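Local coordinates for protein bvu-3222 (Bacteroides vulgatus ATCC 8482, PDB 3FYF) that is of unknown function but belongs to the DUF4251 family and is probably a periplasmic protein made with a signal sequence, at residues V34-V37 with Q38-A42; N41-N45 with G46-L50. All coordinates share one frame; numbering follows the deposited sequence.

Interaction 1 of 2, residues V34-V37 with Q38-A42; sequences VSYV and QAINA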
# COMPACT_ATOMS: atom_id res chain seq x y z
N VAL B 34 -17.17 -11.79 -1.13
CA VAL B 34 -17.02 -12.88 -2.11
C VAL B 34 -15.54 -13.21 -2.33
O VAL B 34 -15.14 -14.38 -2.27
CB VAL B 34 -17.75 -12.56 -3.45
CG1 VAL B 34 -17.23 -13.43 -4.61
CG2 VAL B 34 -19.26 -12.72 -3.29
N SER B 35 -14.75 -12.17 -2.56
CA SER B 35 -13.30 -12.29 -2.76
C SER B 35 -12.59 -12.84 -1.52
O SER B 35 -11.59 -13.55 -1.65
CB SER B 35 -12.71 -10.93 -3.13
OG SER B 35 -13.53 -10.26 -4.07
N TYR B 36 -13.11 -12.50 -0.34
CA TYR B 36 -12.61 -13.00 0.94
C TYR B 36 -12.70 -14.51 1.06
O TYR B 36 -11.69 -15.17 1.30
CB TYR B 36 -13.36 -12.32 2.09
CG TYR B 36 -13.05 -12.83 3.47
CD1 TYR B 36 -11.76 -12.74 4.00
CD2 TYR B 36 -14.05 -13.36 4.28
CE1 TYR B 36 -11.48 -13.19 5.28
CE2 TYR B 36 -13.78 -13.81 5.56
CZ TYR B 36 -12.49 -13.72 6.05
OH TYR B 36 -12.21 -14.16 7.32
N VAL B 37 -13.91 -15.05 0.87
CA VAL B 37 -14.20 -16.49 0.94
C VAL B 37 -13.36 -17.27 -0.09
O VAL B 37 -12.79 -18.32 0.23
CB VAL B 37 -15.72 -16.77 0.78
CG1 VAL B 37 -16.03 -18.26 0.76
CG2 VAL B 37 -16.52 -16.08 1.89
N GLN B 38 -13.26 -16.72 -1.30
CA GLN B 38 -12.37 -17.25 -2.34
C GLN B 38 -10.90 -17.26 -1.93
O GLN B 38 -10.17 -18.19 -2.30
CB GLN B 38 -12.52 -16.45 -3.64
CG GLN B 38 -13.77 -16.78 -4.45
CD GLN B 38 -13.88 -15.97 -5.73
OE1 GLN B 38 -13.09 -15.05 -5.97
NE2 GLN B 38 -14.85 -16.32 -6.57
N ALA B 39 -10.46 -16.24 -1.19
CA ALA B 39 -9.08 -16.17 -0.69
C ALA B 39 -8.84 -17.17 0.44
O ALA B 39 -7.80 -17.83 0.46
CB ALA B 39 -8.74 -14.75 -0.24
N ILE B 40 -9.80 -17.28 1.36
CA ILE B 40 -9.79 -18.26 2.46
C ILE B 40 -9.66 -19.68 1.90
O ILE B 40 -8.76 -20.43 2.30
CB ILE B 40 -11.09 -18.16 3.32
CG1 ILE B 40 -11.17 -16.81 4.03
CG2 ILE B 40 -11.19 -19.30 4.34
CD1 ILE B 40 -10.27 -16.68 5.22
N ASN B 41 -10.55 -20.02 0.96
CA ASN B 41 -10.55 -21.33 0.30
C ASN B 41 -9.31 -21.60 -0.54
O ASN B 41 -8.87 -22.75 -0.65
CB ASN B 41 -11.81 -21.49 -0.56
CG ASN B 41 -13.08 -21.57 0.27
OD1 ASN B 41 -13.05 -21.91 1.45
ND2 ASN B 41 -14.20 -21.25 -0.36
N ALA B 42 -8.74 -20.55 -1.12
CA ALA B 42 -7.48 -20.67 -1.86
C ALA B 42 -6.33 -20.99 -0.91
O ALA B 42 -5.44 -21.77 -1.26
CB ALA B 42 -7.20 -19.41 -2.63
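Two successive turns of the alpha-helix 27-44 meet here, and the pair that gives the contact its shape is Tyr36 and Ile40, one turn apart on the same flank. Tyr36 carries its ring anti to the backbone N (chi1 174°), while Ile40 sends CG1 up beside its own N; the two side chains therefore converge, and CG1 comes over one face of the phenol, 4.0 Å from the centroid of the Tyr36 ring. It is a CH-pi contact, displaced toward the rim. CD1 of Ile40 continues the approach to 3.7 Å from Tyr36 CE1. Isoleucine suits this place because its unbranched CG1-CD1 arm reaches back along the helix and lays apolar C-H groups over the flat ring.

Beneath the side chains run the i to i+4 backbone bonds. The shortest, in the backbone between the same two residues, joins Ile40 N to Tyr36 O at 2.8 Å; Asn41 N to Val37 O, at 2.9 Å, is nearly straight, with 170° at the hydrogen. Ala39 N reaches Ser35 O at 3.0 Å with a more bent N-H (139°). On another flank, Val37 and Asn41 lie side by side and point the same way, Val37 CG1 standing 3.7 Å from Asn41 ND2. Gln38, extended beyond CG, passes its CG methylene 3.5 Å from Val34 O. Val34, Val37, Gln38 and Asn41 are all exposed, and polar amides are at home among them.

Ala39, by contrast, is buried: its small methyl lets the helix come close to Leu138 of strand 132-138 and to Asn143 in a loop. Ile40 also touches Leu138. Ser35 OG bonds back to Gln31 O within the helix, and Tyr36 OH to Gly117 O, tying this turn to the segment between strands 100-113 and 119-126.

Interaction 2 of 2, residues N41-N45 with G46-L50; sequences NALKN and GSFVL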
# COMPACT_ATOMS: atom_id res chain seq x y z
N ASN B 41 -10.55 -20.02 0.96
CA ASN B 41 -10.55 -21.33 0.30
C ASN B 41 -9.31 -21.60 -0.54
O ASN B 41 -8.87 -22.75 -0.65
CB ASN B 41 -11.81 -21.49 -0.56
CG ASN B 41 -13.08 -21.57 0.27
OD1 ASN B 41 -13.05 -21.91 1.45
ND2 ASN B 41 -14.20 -21.25 -0.36
N ALA B 42 -8.74 -20.55 -1.12
CA ALA B 42 -7.48 -20.67 -1.86
C ALA B 42 -6.33 -20.99 -0.91
O ALA B 42 -5.44 -21.77 -1.26
CB ALA B 42 -7.20 -19.41 -2.63
N LEU B 43 -6.35 -20.39 0.27
CA LEU B 43 -5.31 -20.61 1.28
C LEU B 43 -5.41 -22.00 1.90
O LEU B 43 -4.40 -22.66 2.12
CB LEU B 43 -5.36 -19.55 2.38
CG LEU B 43 -4.89 -18.12 2.10
CD1 LEU B 43 -5.32 -17.21 3.24
CD2 LEU B 43 -3.39 -18.03 1.87
N LYS B 44 -6.65 -22.43 2.17
CA LYS B 44 -6.95 -23.75 2.73
C LYS B 44 -6.51 -24.86 1.80
O LYS B 44 -5.89 -25.83 2.23
CB LYS B 44 -8.45 -23.88 3.01
CG LYS B 44 -8.91 -23.19 4.28
CD LYS B 44 -10.39 -23.40 4.53
CE LYS B 44 -10.81 -22.79 5.86
NZ LYS B 44 -10.14 -23.43 7.03
N ASN B 45 -6.80 -24.70 0.51
CA ASN B 45 -6.45 -25.71 -0.49
C ASN B 45 -5.01 -25.60 -1.02
O ASN B 45 -4.59 -26.42 -1.84
CB ASN B 45 -7.47 -25.69 -1.64
CG ASN B 45 -8.89 -25.98 -1.17
OD1 ASN B 45 -9.85 -25.42 -1.69
ND2 ASN B 45 -9.02 -26.86 -0.17
N GLY B 46 -4.27 -24.60 -0.54
CA GLY B 46 -2.87 -24.39 -0.89
C GLY B 46 -2.65 -24.07 -2.36
O GLY B 46 -1.62 -24.44 -2.94
N SER B 47 -3.63 -23.40 -2.96
CA SER B 47 -3.60 -23.07 -4.38
C SER B 47 -3.98 -21.61 -4.55
O SER B 47 -5.16 -21.27 -4.71
CB SER B 47 -4.54 -24.00 -5.16
OG SER B 47 -4.39 -23.83 -6.57
N PHE B 48 -2.98 -20.74 -4.49
CA PHE B 48 -3.20 -19.29 -4.49
C PHE B 48 -2.05 -18.48 -5.05
O PHE B 48 -0.92 -18.97 -5.19
CB PHE B 48 -3.53 -18.78 -3.07
CG PHE B 48 -2.41 -18.97 -2.07
CD1 PHE B 48 -1.40 -18.02 -1.94
CD2 PHE B 48 -2.39 -20.09 -1.25
CE1 PHE B 48 -0.37 -18.20 -1.02
CE2 PHE B 48 -1.38 -20.27 -0.33
CZ PHE B 48 -0.37 -19.32 -0.22
N VAL B 49 -2.35 -17.23 -5.36
CA VAL B 49 -1.33 -16.26 -5.76
C VAL B 49 -1.67 -14.90 -5.15
O VAL B 49 -2.84 -14.51 -5.09
CB VAL B 49 -1.16 -16.24 -7.33
CG1 VAL B 49 -2.47 -16.51 -7.98
CG2 VAL B 49 -0.54 -14.94 -7.86
N LEU B 50 -0.66 -14.21 -4.65
CA LEU B 50 -0.82 -12.81 -4.31
C LEU B 50 -0.29 -11.96 -5.44
O LEU B 50 0.90 -11.97 -5.73
CB LEU B 50 -0.15 -12.43 -2.98
CG LEU B 50 -0.50 -10.97 -2.63
CD1 LEU B 50 -1.10 -10.88 -1.26
CD2 LEU B 50 0.65 -9.97 -2.81
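Leu43 and Phe48 meet across the Schellman motif that ends helix 27-44 and sends the chain into strand 48-52. The tight part is apolar. CD2 of Leu43 sits over the centre of the Phe48 ring, 3.8 Å from its centroid and 13° off the normal, a face-on CH-pi contact. Phe48 holds CG between its backbone N and carbonyl carbon (chi1 63°), the crowded position, which brings the ring under the leucine methyl. Beside it, Ala42 CB packs 3.7 Å from Phe48 CB; a small residue suits such a close approach of helix and strand.

Ala42 O closes the turn, accepting Ser47 N at 3.0 Å nearly along the C=O axis. The second bond of the motif, Gly46 N to Leu43 O, is weak at 3.3 Å. Gly46 has positive phi (64°), and glycine, having no CB, avoids crowding Asn45 O at this corner.

The outer side is looser. Exposed Lys44 points away from the turn, and Asn45, also exposed, leads its amide outward; polar ends suit this solvent-facing side.

Further in, Phe48 meets Tyr121 edge-to-face, and both it and Leu43 rest on Leu164 of strand 158-166. Backbone bonds from Phe48 to Val74 and from Val49 to Val165 place strand 48-52 between strands 71-75 and 158-166.

Interaction 1 comes first along the chain and interaction 2 begins before it ends, the two overlapping at Asn41 and Ala42; their centres lie 8 Å apart. Both use helix 27-44, interaction 1 in its later turns and interaction 2 at its C-terminal end, where the chain passes into strand 48-52 of the antiparallel sheet. Together they trace how the helix joins the sheet: first against strand 132-138 and nearby loops, then by a Schellman turn into strand 48-52, which lies between strands 71-75 and 158-166. All four segments fall within the DUF4251 range, so this helix-to-strand passage belongs to the family region, although the function of the protein remains unknown.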